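Local coordinates for protein phosphomethylpyrimidine kinase (Pyrococcus furiosus, PDB 2PB9) that probably phosphorylates hydroxymethylpyrimidine and its phosphate and, through the ThiN-family C-terminal domain present here, probably couples the pyrimidine and thiazole halves into thiamine phosphate, at residues V16-E20 and S63-V67; V25-P29 and I98-I104; T33-Y37 and A74-L78; A44-V50 and A79-L83; T84-Y89 and I143-K148. All coordinates share one frame. Numbering follows the deposited sequence.

Overall arrangement
From the N terminus, helix 5-21 meets strand 64-66 in contact 1, closing a loop that holds three strands. Just after the helix, the turn at 25-29 reaches forward to the end of strand 94-98 and the start of helix 102-114; this contact 2 encloses contacts 3 and 4, and contact 1 crosses all three. Contact 3 joins the start of strand 35-38 to the phosphate-binding start of helix 77-86. Contact 4, which crosses contact 3, sets the loop before strand 50-53 against the next turn of that helix. Contact 5 continues to the helix's far end, tying it to helix 138-149; it follows contacts 3 and 4 in series but crosses contact 2.

Contact 1 of 5, residues V16-E20 and S63-V67; sequences VREFE and SVKAV
Residues 16-20 form a regular turn near the end of helix 5-21, with Glu20 N bonded to Val16 O at 3.1 Å. Strand 64-66, extended, runs nearly antiparallel to it at 164°, the axes 8.8 Å apart at closest. In register, Glu20 faces Val64 (CA-CA 6.1 Å) and Val16 faces Ala66 (CA-CA 7.7 Å). Val64 and Ala66 point CA-to-CB toward the helix, whereas Lys65 between them points away, its NZ bonding Val67 O of the second subunit. Small Ala66 lets Val16 approach, CG1 to CB 4.0 Å. Val64 CG2 lies 3.8 Å from Glu20 CA and 4.4 Å from Phe19 CE2; Phe19, chi1 t, also packs on Ile57 of the hairpin partner strand 57-59. Glu20, with chi1 m and chi2 t, extends its carboxylate to the strand backbone, where Ala66 N donates to OE2 at 2.9 Å and 150°. A helix thus lies against a two-stranded hairpin through apolar side chains, among them the Phe19 ring, while Glu20 supplies a carboxylate acceptor for the Ala66 amide of the strand.

Contact 2 of 5, residues V25-P29 and I98-I104; sequences VRLIP and IRYSREI
Val25 to Ile28 make a type I beta turn, closed by Ile28 N to Val25 O at 3.1 Å, and Pro29 leads out of it in an extended conformation. The facing segment leaves strand 94-98 at Ile98, stays extended through Ser101 and enters helix 102-114. The CA atoms of Pro29 and Arg99 are 4.2 Å apart. Two turn carbonyls are the acceptors. Leu27 O takes the backbone Arg99 N at 2.6 Å and 169°, nearly straight. Arg26 O takes two donors of one guanidinium, Arg99 NE at 2.6 Å and Arg99 NH2 at 2.7 Å; chi1 t and chi2 t, then chi3 p, bring its edge to the carbonyl. The carbonyls of Val25 and Ile28 also receive Lys59 NZ. Ser101, chi1 p, is the N-cap of the helix, its OG accepting a weak bond from Ile104 N at 3.4 Å. Apolar contacts accompany these bonds: Leu27 CD2 meets Ile104 CD1 at 3.6 Å, and Leu27 CB lies 4.2 Å from Ile98 CB. Arg26, chi1 p, lays its guanidinium by Ile104, NH2 to CG1 3.6 Å; Arg26 NH2 and Glu103 OE2, 4.1 Å apart, share only opposite charge, beyond a salt bridge. Every carbonyl from Val25 to Ile28 thus has a donor, and the two served by Arg99 bind the turn to the strand-to-helix connection.

Contact 3 of 5, residues T33-Y37 and A74-L78; sequences TNFVY and ASDHL. With PO4 (phosphate ion), chain C.
The phosphate site at the N terminus of helix 77-86 in this ThiN-family domain faces the start of strand 35-38, an inner strand of the mixed sheet. Residues 33-37 are extended; residues 74-76 form a loop leading into the helix at His77. The nearest CA atoms are those of Asn34 and Ser75, 6.9 Å apart. Alternation along the strand directs Asn34 and Val36 toward the loop, while Phe35 turns away onto helix 5-21. Val36, chi1 m, fits against both partners: CG1 is 3.4 Å from Ser75 CB, and CG2 is 4.0 Å from CD2 of Leu78 (t,p rotamer), which also lies 3.0 Å from Asn34 O. The ion, probably from the crystallisation liquor, sits where the backbone amides of Asp76, His77 and Leu78 converge, consistent with a pocket for a phosphorylated substrate; Arg56 NE also bonds it. His77 N gives 3.2 Å to phosphate O3, and Asp76 N adds weak bonds. Phosphate O4 receives Leu78 N at 3.1 Å and Ser75 OG at 2.8 Å.

Contact 4 of 5, residues A44-V50 and A79-L83; sequences ARSTKDV and ARAVL
Ala44 lies in the loop between strands 35-38 and 50-53, here packed against residues 79-83 of helix 77-86 (Leu83 N to Ala79 O 2.7 Å). The Ala44 methyl points toward the helix, CB 3.7 Å from Leu83 CD1, and the two CA atoms are 7.1 Å apart. The CA-to-CB bonds of Arg45 and Ser46 point away, but their amides both donate to Asp49 OD2 (Arg45 N 2.8 Å, Ser46 N 2.7 Å), as does Ser46 OG at 3.2 Å. Ser46 C also rests on Leu83 CD2 at 3.4 Å. Thr47, chi1 p, begins a short 3-10 segment and comes closest to the helix backbone, 5.2 Å between its CA and that of Ala79. The two strands this loop connects are neighbours in the mixed sheet, and the helix packs beside it. The small Ala79 permits the approach: Thr47 CB is 3.6 Å from Ala79 CB and Thr47 CG2 3.8 Å from Arg80 CD. Asp49 N bonds Ser46 O at 2.7 Å and Val50 N bonds Thr47 O at 3.2 Å, consistent with 3-10 geometry. At Val50, chi1 t, the chain enters the strand; CB meets Ala79 CB at 3.9 Å, and CG2 meets Leu83 CD1 at 3.8 Å.

Contact 5 of 5, residues T84-Y89 and I143-K148; sequences TYMRFY and IETAIK
Arg87 and Glu144 form a salt bridge at the exposed margin, Arg87 NH2 to Glu144 OE2 at 3.2 Å and 140°, a weak hydrogen bond. Glu144 reaches it with chi1 m and chi2 t from helix 138-149, while Arg87 comes from segment 84-89, its N bonded to Thr84 O at 3.1 Å. Tyr85 O accepts Tyr89 N at 3.0 Å. The CA atoms of Tyr85 and Ile143 come within 6.3 Å. Inward of the ion pair, Thr84 CG2 rests on Ile143 CB at 3.6 Å, its hydroxyl bonding Arg80 O one turn back. Ile147, chi1 m and chi2 t, points toward segment 84-89 and is shared by three rings: its CD1 is 3.5 Å from Phe88 CD2, 3.7 Å from Tyr85 CD1 and 3.9 Å from Tyr89 CE1. A CH-pi contact puts Ile147 CG2 over the Phe88 ring face, 4.1 Å from its centroid. Tyr85 CB meets Ile143 CG2 at 4.0 Å; its ring stacks with Phe172 of the sheet, and its hydroxyl bonds Pro154 O. Helix 138-149 therefore packs on segment 84-89 through Ile143 and Ile147 set among aromatic rings, with the charges kept at the solvent edge.

Contact 1 of 5, residues V16-E20 and S63-V67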
# COMPACT_ATOMS: atom_id res chain seq x y z
N VAL A 16 -18.81 27.86 -10.18
CA VAL A 16 -17.47 27.61 -10.70
C VAL A 16 -16.71 28.92 -10.88
O VAL A 16 -15.51 29.01 -10.61
CB VAL A 16 -17.54 26.87 -12.06
CG1 VAL A 16 -16.16 26.74 -12.67
CG2 VAL A 16 -18.16 25.49 -11.87
N ARG A 17 -17.42 29.95 -11.34
CA ARG A 17 -16.79 31.25 -11.54
C ARG A 17 -16.45 31.83 -10.17
O ARG A 17 -15.36 32.37 -9.97
CB ARG A 17 -17.72 32.20 -12.30
CG ARG A 17 -16.96 33.18 -13.19
CD ARG A 17 -17.78 34.38 -13.69
NE ARG A 17 -18.97 34.02 -14.48
CZ ARG A 17 -20.16 33.72 -13.96
NH1 ARG A 17 -20.34 33.76 -12.64
NH2 ARG A 17 -21.17 33.40 -14.76
N GLU A 18 -17.36 31.70 -9.21
CA GLU A 18 -17.07 32.22 -7.89
C GLU A 18 -16.00 31.37 -7.19
O GLU A 18 -15.16 31.88 -6.47
CB GLU A 18 -18.34 32.29 -7.04
CG GLU A 18 -18.08 32.86 -5.65
CD GLU A 18 -19.35 33.15 -4.87
OE1 GLU A 18 -20.25 32.29 -4.85
OE2 GLU A 18 -19.43 34.24 -4.26
N PHE A 19 -16.07 30.05 -7.40
CA PHE A 19 -15.04 29.22 -6.81
C PHE A 19 -13.64 29.67 -7.18
O PHE A 19 -12.79 29.86 -6.35
CB PHE A 19 -15.24 27.75 -7.21
CG PHE A 19 -14.13 26.86 -6.74
CD1 PHE A 19 -14.05 26.48 -5.41
CD2 PHE A 19 -13.18 26.40 -7.63
CE1 PHE A 19 -13.03 25.66 -4.97
CE2 PHE A 19 -12.16 25.57 -7.20
CZ PHE A 19 -12.08 25.21 -5.87
N GLU A 20 -13.49 29.92 -8.49
CA GLU A 20 -12.23 30.41 -9.02
C GLU A 20 -11.86 31.76 -8.41
O GLU A 20 -10.72 31.97 -8.02
CB GLU A 20 -12.32 30.59 -10.54
CG GLU A 20 -12.39 29.33 -11.34
CD GLU A 20 -12.45 29.61 -12.83
OE1 GLU A 20 -13.35 30.38 -13.23
OE2 GLU A 20 -11.61 29.08 -13.59
N SER A 63 -2.93 30.08 -8.58
CA SER A 63 -4.38 30.12 -8.65
C SER A 63 -4.94 28.84 -9.26
O SER A 63 -4.24 27.85 -9.40
CB SER A 63 -4.83 31.34 -9.47
OG SER A 63 -4.23 31.34 -10.75
N VAL A 64 -6.22 28.88 -9.61
CA VAL A 64 -6.87 27.73 -10.18
C VAL A 64 -7.52 28.10 -11.50
O VAL A 64 -7.77 29.27 -11.78
CB VAL A 64 -7.95 27.19 -9.23
CG1 VAL A 64 -7.38 27.09 -7.82
CG2 VAL A 64 -9.18 28.09 -9.26
N LYS A 65 -7.81 27.09 -12.31
CA LYS A 65 -8.42 27.35 -13.60
C LYS A 65 -9.30 26.20 -14.02
O LYS A 65 -8.91 25.04 -13.90
CB LYS A 65 -7.32 27.59 -14.64
CG LYS A 65 -7.82 27.87 -16.04
CD LYS A 65 -6.67 28.21 -16.98
CE LYS A 65 -7.16 28.35 -18.41
NZ LYS A 65 -6.06 28.79 -19.31
N ALA A 66 -10.50 26.53 -14.47
CA ALA A 66 -11.44 25.52 -14.95
C ALA A 66 -11.03 25.35 -16.40
O ALA A 66 -11.15 26.28 -17.19
CB ALA A 66 -12.87 26.05 -14.87
N VAL A 67 -10.53 24.18 -16.75
CA VAL A 67 -10.06 23.96 -18.11
C VAL A 67 -11.12 24.14 -19.18
O VAL A 67 -10.81 24.54 -20.29
CB VAL A 67 -9.45 22.55 -18.29
CG1 VAL A 67 -9.06 22.33 -19.74
CG2 VAL A 67 -8.24 22.41 -17.38

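Contact 2 of 5, residues V25-P29 and I98-I104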
# COMPACT_ATOMS: atom_id res chain seq x y z
N VAL A 25 -6.39 27.59 -4.12
CA VAL A 25 -5.30 26.77 -4.64
C VAL A 25 -4.91 25.63 -3.71
O VAL A 25 -4.71 24.50 -4.16
CB VAL A 25 -4.06 27.64 -4.93
CG1 VAL A 25 -3.09 26.87 -5.83
CG2 VAL A 25 -4.49 28.94 -5.59
N ARG A 26 -4.80 25.90 -2.41
CA ARG A 26 -4.40 24.86 -1.47
C ARG A 26 -5.37 23.68 -1.44
O ARG A 26 -4.99 22.59 -1.02
CB ARG A 26 -4.25 25.42 -0.06
CG ARG A 26 -5.55 25.84 0.60
CD ARG A 26 -5.30 26.48 1.97
NE ARG A 26 -5.12 25.50 3.04
CZ ARG A 26 -6.05 25.20 3.95
NH1 ARG A 26 -7.23 25.82 3.92
NH2 ARG A 26 -5.80 24.30 4.89
N LEU A 27 -6.60 23.91 -1.89
CA LEU A 27 -7.63 22.87 -1.87
C LEU A 27 -7.72 22.00 -3.12
O LEU A 27 -8.46 21.02 -3.14
CB LEU A 27 -9.00 23.50 -1.60
CG LEU A 27 -9.22 24.26 -0.29
CD1 LEU A 27 -10.67 24.70 -0.16
CD2 LEU A 27 -8.84 23.36 0.89
N ILE A 28 -6.98 22.34 -4.16
CA ILE A 28 -7.02 21.59 -5.41
C ILE A 28 -6.06 20.41 -5.44
O ILE A 28 -4.86 20.58 -5.25
CB ILE A 28 -6.67 22.52 -6.61
CG1 ILE A 28 -7.67 23.68 -6.69
CG2 ILE A 28 -6.68 21.73 -7.92
CD1 ILE A 28 -9.03 23.29 -7.17
N PRO A 29 -6.58 19.19 -5.67
CA PRO A 29 -5.69 18.02 -5.73
C PRO A 29 -4.92 17.99 -7.06
O PRO A 29 -5.06 18.90 -7.88
CB PRO A 29 -6.65 16.84 -5.60
CG PRO A 29 -7.90 17.35 -6.24
CD PRO A 29 -7.99 18.77 -5.73
N ILE A 98 -12.09 18.01 -3.19
CA ILE A 98 -10.93 18.83 -2.93
C ILE A 98 -9.82 17.99 -2.34
O ILE A 98 -10.04 16.87 -1.88
CB ILE A 98 -11.26 19.97 -1.97
CG1 ILE A 98 -11.87 19.42 -0.68
CG2 ILE A 98 -12.23 20.93 -2.64
CD1 ILE A 98 -12.15 20.50 0.37
N ARG A 99 -8.62 18.55 -2.38
CA ARG A 99 -7.41 17.92 -1.87
C ARG A 99 -7.53 17.48 -0.40
O ARG A 99 -8.22 18.12 0.39
CB ARG A 99 -6.24 18.89 -2.02
CG ARG A 99 -4.88 18.26 -1.91
CD ARG A 99 -3.83 19.25 -2.33
NE ARG A 99 -3.74 20.37 -1.39
CZ ARG A 99 -3.10 20.32 -0.23
NH1 ARG A 99 -2.48 19.21 0.16
NH2 ARG A 99 -3.09 21.39 0.56
N TYR A 100 -6.85 16.39 -0.06
CA TYR A 100 -6.84 15.90 1.32
C TYR A 100 -5.46 16.12 1.93
O TYR A 100 -4.44 16.06 1.24
CB TYR A 100 -7.16 14.39 1.38
CG TYR A 100 -6.96 13.78 2.77
CD1 TYR A 100 -8.01 13.74 3.70
CD2 TYR A 100 -5.70 13.34 3.19
CE1 TYR A 100 -7.80 13.28 5.01
CE2 TYR A 100 -5.48 12.88 4.49
CZ TYR A 100 -6.53 12.86 5.40
OH TYR A 100 -6.30 12.45 6.71
N SER A 101 -5.43 16.38 3.23
CA SER A 101 -4.19 16.57 3.99
C SER A 101 -4.58 16.75 5.45
O SER A 101 -5.72 17.14 5.74
CB SER A 101 -3.40 17.78 3.48
OG SER A 101 -3.91 19.00 3.99
N ARG A 102 -3.66 16.45 6.36
CA ARG A 102 -3.93 16.58 7.79
C ARG A 102 -4.56 17.91 8.13
O ARG A 102 -5.59 17.98 8.80
CB ARG A 102 -2.63 16.41 8.59
CG ARG A 102 -1.45 17.23 8.08
CD ARG A 102 -0.46 17.58 9.21
NE ARG A 102 0.78 18.17 8.68
CZ ARG A 102 1.95 17.52 8.61
NH1 ARG A 102 2.06 16.26 9.05
NH2 ARG A 102 3.00 18.13 8.08
N GLU A 103 -3.94 18.98 7.66
CA GLU A 103 -4.43 20.31 7.94
C GLU A 103 -5.87 20.54 7.50
O GLU A 103 -6.72 20.93 8.30
CB GLU A 103 -3.51 21.33 7.27
CG GLU A 103 -3.57 22.71 7.89
CD GLU A 103 -2.28 23.49 7.65
OE1 GLU A 103 -1.21 23.00 8.07
OE2 GLU A 103 -2.35 24.58 7.04
N ILE A 104 -6.15 20.26 6.23
CA ILE A 104 -7.49 20.47 5.70
C ILE A 104 -8.54 19.67 6.45
O ILE A 104 -9.58 20.19 6.84
CB ILE A 104 -7.55 20.15 4.19
CG1 ILE A 104 -6.58 21.07 3.44
CG2 ILE A 104 -8.98 20.34 3.67
CD1 ILE A 104 -6.51 20.83 1.97

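Contact 3 of 5, residues T33-Y37 and A74-L78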
# COMPACT_ATOMS: atom_id res chain seq x y z
N THR A 33 -9.95 19.41 -9.64
CA THR A 33 -11.20 19.47 -8.93
C THR A 33 -12.37 19.59 -9.91
O THR A 33 -12.32 20.36 -10.88
CB THR A 33 -11.24 20.67 -7.93
OG1 THR A 33 -10.41 20.36 -6.80
CG2 THR A 33 -12.68 20.95 -7.45
N ASN A 34 -13.40 18.79 -9.66
CA ASN A 34 -14.59 18.84 -10.47
C ASN A 34 -15.74 19.21 -9.53
O ASN A 34 -15.79 18.78 -8.38
CB ASN A 34 -14.84 17.49 -11.15
CG ASN A 34 -15.51 17.65 -12.51
OD1 ASN A 34 -15.41 16.77 -13.36
ND2 ASN A 34 -16.19 18.77 -12.72
N PHE A 35 -16.64 20.04 -10.04
CA PHE A 35 -17.78 20.52 -9.28
C PHE A 35 -19.00 20.09 -10.09
O PHE A 35 -19.13 20.44 -11.27
CB PHE A 35 -17.66 22.05 -9.18
CG PHE A 35 -18.54 22.69 -8.14
CD1 PHE A 35 -18.42 24.05 -7.88
CD2 PHE A 35 -19.50 21.95 -7.46
CE1 PHE A 35 -19.25 24.68 -6.95
CE2 PHE A 35 -20.34 22.57 -6.53
CZ PHE A 35 -20.22 23.94 -6.27
N VAL A 36 -19.89 19.31 -9.48
CA VAL A 36 -21.06 18.84 -10.21
C VAL A 36 -22.41 19.20 -9.65
O VAL A 36 -22.55 19.56 -8.48
CB VAL A 36 -21.05 17.29 -10.39
CG1 VAL A 36 -19.78 16.86 -11.08
CG2 VAL A 36 -21.21 16.59 -9.04
N TYR A 37 -23.41 19.10 -10.52
CA TYR A 37 -24.79 19.38 -10.17
C TYR A 37 -25.63 18.46 -11.05
O TYR A 37 -25.68 18.61 -12.27
CB TYR A 37 -25.11 20.84 -10.44
CG TYR A 37 -26.42 21.30 -9.84
CD1 TYR A 37 -27.10 20.51 -8.90
CD2 TYR A 37 -26.97 22.54 -10.19
CE1 TYR A 37 -28.30 20.94 -8.34
CE2 TYR A 37 -28.16 22.98 -9.63
CZ TYR A 37 -28.81 22.18 -8.71
OH TYR A 37 -29.98 22.63 -8.16
N ALA A 74 -19.80 15.62 -18.18
CA ALA A 74 -18.42 16.09 -18.10
C ALA A 74 -17.66 15.34 -17.01
O ALA A 74 -16.52 14.92 -17.22
CB ALA A 74 -18.38 17.60 -17.83
N SER A 75 -18.31 15.15 -15.87
CA SER A 75 -17.71 14.44 -14.75
C SER A 75 -18.08 12.95 -14.75
O SER A 75 -19.20 12.58 -15.07
CB SER A 75 -18.17 15.09 -13.44
OG SER A 75 -18.21 14.14 -12.40
N ASP A 76 -17.12 12.10 -14.39
CA ASP A 76 -17.40 10.67 -14.34
C ASP A 76 -17.35 10.12 -12.93
O ASP A 76 -18.28 9.44 -12.49
CB ASP A 76 -16.42 9.89 -15.22
CG ASP A 76 -16.44 8.39 -14.91
OD1 ASP A 76 -17.55 7.82 -14.81
OD2 ASP A 76 -15.35 7.79 -14.77
N HIS A 77 -16.27 10.41 -12.22
CA HIS A 77 -16.09 9.90 -10.86
C HIS A 77 -16.91 10.59 -9.78
O HIS A 77 -17.48 9.94 -8.91
CB HIS A 77 -14.60 9.95 -10.52
CG HIS A 77 -13.78 9.01 -11.34
ND1 HIS A 77 -12.41 9.11 -11.44
CD2 HIS A 77 -14.13 7.91 -12.06
CE1 HIS A 77 -11.95 8.11 -12.18
NE2 HIS A 77 -12.97 7.37 -12.57
N LEU A 78 -16.99 11.92 -9.84
CA LEU A 78 -17.75 12.64 -8.85
C LEU A 78 -19.25 12.45 -9.11
O LEU A 78 -20.05 12.45 -8.18
CB LEU A 78 -17.39 14.13 -8.88
CG LEU A 78 -17.75 14.90 -7.61
CD1 LEU A 78 -16.95 14.33 -6.45
CD2 LEU A 78 -17.46 16.38 -7.77
P PO4 C . -14.17 13.52 -12.58
O1 PO4 C . -13.16 13.54 -11.49
O2 PO4 C . -13.97 14.72 -13.45
O3 PO4 C . -13.95 12.28 -13.41
O4 PO4 C . -15.53 13.52 -12.00

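Contact 4 of 5, residues A44-V50 and A79-L83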
# COMPACT_ATOMS: atom_id res chain seq x y z
N ALA A 44 -32.12 11.33 -12.96
CA ALA A 44 -30.70 11.15 -12.71
C ALA A 44 -30.36 9.66 -12.74
O ALA A 44 -30.24 9.02 -11.70
CB ALA A 44 -30.33 11.76 -11.37
N ARG A 45 -30.19 9.11 -13.93
CA ARG A 45 -29.88 7.69 -14.08
C ARG A 45 -28.42 7.41 -14.47
O ARG A 45 -27.95 6.28 -14.37
CB ARG A 45 -30.85 7.08 -15.11
CG ARG A 45 -30.75 5.55 -15.31
CD ARG A 45 -30.92 4.77 -14.01
NE ARG A 45 -31.61 5.58 -13.00
CZ ARG A 45 -32.01 5.15 -11.81
NH1 ARG A 45 -31.82 3.88 -11.45
NH2 ARG A 45 -32.61 5.99 -10.98
N SER A 46 -27.70 8.43 -14.91
CA SER A 46 -26.31 8.22 -15.27
C SER A 46 -25.50 9.50 -15.14
O SER A 46 -26.07 10.58 -14.96
CB SER A 46 -26.20 7.68 -16.70
OG SER A 46 -26.68 8.63 -17.63
N THR A 47 -24.18 9.39 -15.24
CA THR A 47 -23.31 10.55 -15.15
C THR A 47 -23.64 11.53 -16.28
O THR A 47 -23.24 12.70 -16.26
CB THR A 47 -21.84 10.16 -15.25
OG1 THR A 47 -21.54 9.81 -16.61
CG2 THR A 47 -21.53 8.97 -14.33
N LYS A 48 -24.36 11.03 -17.28
CA LYS A 48 -24.76 11.83 -18.42
C LYS A 48 -25.82 12.83 -17.98
O LYS A 48 -26.01 13.86 -18.62
CB LYS A 48 -25.34 10.95 -19.50
CG LYS A 48 -24.53 10.88 -20.78
CD LYS A 48 -23.23 10.12 -20.59
CE LYS A 48 -22.66 9.71 -21.94
NZ LYS A 48 -22.55 10.87 -22.87
N ASP A 49 -26.49 12.51 -16.87
CA ASP A 49 -27.56 13.35 -16.33
C ASP A 49 -27.02 14.30 -15.27
O ASP A 49 -27.78 14.95 -14.55
CB ASP A 49 -28.65 12.47 -15.72
CG ASP A 49 -29.15 11.43 -16.69
OD1 ASP A 49 -29.50 11.83 -17.82
OD2 ASP A 49 -29.20 10.22 -16.34
N VAL A 50 -25.70 14.37 -15.19
CA VAL A 50 -25.05 15.23 -14.21
C VAL A 50 -24.14 16.21 -14.93
O VAL A 50 -23.39 15.82 -15.83
CB VAL A 50 -24.24 14.38 -13.20
CG1 VAL A 50 -23.71 15.27 -12.09
CG2 VAL A 50 -25.11 13.27 -12.63
N ALA A 79 -19.62 12.29 -10.38
CA ALA A 79 -21.03 12.11 -10.73
C ALA A 79 -21.58 10.83 -10.12
O ALA A 79 -22.70 10.80 -9.61
CB ALA A 79 -21.20 12.09 -12.24
N ARG A 80 -20.79 9.76 -10.20
CA ARG A 80 -21.19 8.48 -9.63
C ARG A 80 -21.35 8.64 -8.13
O ARG A 80 -22.26 8.08 -7.53
CB ARG A 80 -20.14 7.40 -9.94
CG ARG A 80 -20.33 6.69 -11.28
CD ARG A 80 -19.13 6.88 -12.22
NE ARG A 80 -17.89 6.33 -11.68
CZ ARG A 80 -17.31 5.21 -12.10
NH1 ARG A 80 -17.85 4.50 -13.09
NH2 ARG A 80 -16.18 4.79 -11.52
N ALA A 81 -20.46 9.41 -7.52
CA ALA A 81 -20.50 9.64 -6.09
C ALA A 81 -21.79 10.36 -5.68
O ALA A 81 -22.51 9.91 -4.79
CB ALA A 81 -19.30 10.47 -5.67
N VAL A 82 -22.07 11.49 -6.35
CA VAL A 82 -23.26 12.27 -6.04
C VAL A 82 -24.50 11.48 -6.40
O VAL A 82 -25.51 11.53 -5.69
CB VAL A 82 -23.27 13.64 -6.78
CG1 VAL A 82 -23.94 13.53 -8.13
CG2 VAL A 82 -23.98 14.67 -5.95
N LEU A 83 -24.43 10.73 -7.49
CA LEU A 83 -25.55 9.93 -7.95
C LEU A 83 -25.87 8.87 -6.89
O LEU A 83 -27.03 8.70 -6.52
CB LEU A 83 -25.19 9.28 -9.30
CG LEU A 83 -26.21 9.40 -10.46
CD1 LEU A 83 -26.92 10.74 -10.43
CD2 LEU A 83 -25.50 9.20 -11.79

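Contact 5 of 5, residues T84-Y89 and I143-K148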
# COMPACT_ATOMS: atom_id res chain seq x y z
N THR A 84 -24.85 8.19 -6.40
CA THR A 84 -25.01 7.16 -5.37
C THR A 84 -25.50 7.78 -4.06
O THR A 84 -26.33 7.20 -3.34
CB THR A 84 -23.66 6.43 -5.12
OG1 THR A 84 -23.36 5.60 -6.24
CG2 THR A 84 -23.71 5.58 -3.84
N TYR A 85 -24.98 8.96 -3.75
CA TYR A 85 -25.34 9.67 -2.54
C TYR A 85 -26.84 9.99 -2.56
O TYR A 85 -27.51 9.90 -1.54
CB TYR A 85 -24.51 10.95 -2.45
CG TYR A 85 -24.64 11.72 -1.17
CD1 TYR A 85 -23.68 11.60 -0.16
CD2 TYR A 85 -25.68 12.63 -0.99
CE1 TYR A 85 -23.75 12.38 1.00
CE2 TYR A 85 -25.76 13.42 0.16
CZ TYR A 85 -24.79 13.30 1.14
OH TYR A 85 -24.87 14.10 2.26
N MSE A 86 -27.35 10.36 -3.74
CA MSE A 86 -28.77 10.69 -3.89
C MSE A 86 -29.68 9.52 -3.55
O MSE A 86 -30.83 9.70 -3.15
CB MSE A 86 -29.04 11.18 -5.32
CG MSE A 86 -28.52 12.59 -5.58
SE MSE A 86 -28.33 13.10 -7.45
CE MSE A 86 -30.10 13.82 -7.77
N ARG A 87 -29.16 8.31 -3.71
CA ARG A 87 -29.93 7.12 -3.39
C ARG A 87 -30.31 7.14 -1.92
O ARG A 87 -31.18 6.38 -1.48
CB ARG A 87 -29.11 5.86 -3.70
CG ARG A 87 -29.48 5.19 -5.01
CD ARG A 87 -28.41 4.20 -5.45
NE ARG A 87 -28.08 3.25 -4.39
CZ ARG A 87 -26.98 2.50 -4.38
NH1 ARG A 87 -26.11 2.59 -5.38
NH2 ARG A 87 -26.74 1.68 -3.36
N PHE A 88 -29.67 8.02 -1.16
CA PHE A 88 -29.92 8.14 0.27
C PHE A 88 -30.48 9.51 0.61
O PHE A 88 -31.30 9.64 1.52
CB PHE A 88 -28.62 7.90 1.03
CG PHE A 88 -28.06 6.53 0.81
CD1 PHE A 88 -28.50 5.45 1.55
CD2 PHE A 88 -27.11 6.31 -0.19
CE1 PHE A 88 -28.02 4.17 1.31
CE2 PHE A 88 -26.63 5.03 -0.43
CZ PHE A 88 -27.08 3.96 0.32
N TYR A 89 -30.04 10.53 -0.11
CA TYR A 89 -30.51 11.89 0.11
C TYR A 89 -30.68 12.50 -1.26
O TYR A 89 -29.81 13.23 -1.73
CB TYR A 89 -29.50 12.68 0.91
CG TYR A 89 -29.06 11.95 2.15
CD1 TYR A 89 -27.95 11.10 2.12
CD2 TYR A 89 -29.77 12.08 3.34
CE1 TYR A 89 -27.56 10.40 3.26
CE2 TYR A 89 -29.38 11.40 4.48
CZ TYR A 89 -28.28 10.56 4.44
OH TYR A 89 -27.88 9.90 5.58
N ILE A 143 -19.27 5.45 -0.88
CA ILE A 143 -20.34 6.36 -0.48
C ILE A 143 -21.32 5.71 0.50
O ILE A 143 -21.70 6.31 1.50
CB ILE A 143 -21.12 6.90 -1.72
CG1 ILE A 143 -20.16 7.61 -2.68
CG2 ILE A 143 -22.21 7.88 -1.27
CD1 ILE A 143 -19.39 8.77 -2.08
N GLU A 144 -21.73 4.48 0.20
CA GLU A 144 -22.66 3.77 1.06
C GLU A 144 -22.02 3.44 2.40
O GLU A 144 -22.61 3.64 3.46
CB GLU A 144 -23.10 2.47 0.40
CG GLU A 144 -23.81 2.66 -0.92
CD GLU A 144 -24.02 1.34 -1.62
OE1 GLU A 144 -24.56 0.41 -0.98
OE2 GLU A 144 -23.65 1.24 -2.82
N THR A 145 -20.81 2.91 2.34
CA THR A 145 -20.08 2.56 3.54
C THR A 145 -20.05 3.78 4.44
O THR A 145 -20.43 3.70 5.61
CB THR A 145 -18.64 2.12 3.19
OG1 THR A 145 -18.69 0.86 2.51
CG2 THR A 145 -17.78 2.00 4.42
N ALA A 146 -19.62 4.90 3.88
CA ALA A 146 -19.53 6.16 4.62
C ALA A 146 -20.89 6.66 5.14
O ALA A 146 -20.99 7.14 6.27
CB ALA A 146 -18.92 7.22 3.73
N ILE A 147 -21.91 6.53 4.31
CA ILE A 147 -23.26 6.96 4.66
C ILE A 147 -23.88 6.09 5.75
O ILE A 147 -24.54 6.60 6.66
CB ILE A 147 -24.18 6.97 3.39
CG1 ILE A 147 -23.94 8.27 2.60
CG2 ILE A 147 -25.65 6.81 3.77
CD1 ILE A 147 -24.76 8.42 1.33
N LYS A 148 -23.64 4.79 5.67
CA LYS A 148 -24.18 3.86 6.66
C LYS A 148 -23.35 3.87 7.94
O LYS A 148 -23.81 3.43 8.99
CB LYS A 148 -24.23 2.45 6.09
CG LYS A 148 -25.22 2.30 4.95
CD LYS A 148 -25.24 0.87 4.44
CE LYS A 148 -26.30 0.67 3.37
NZ LYS A 148 -26.28 -0.73 2.88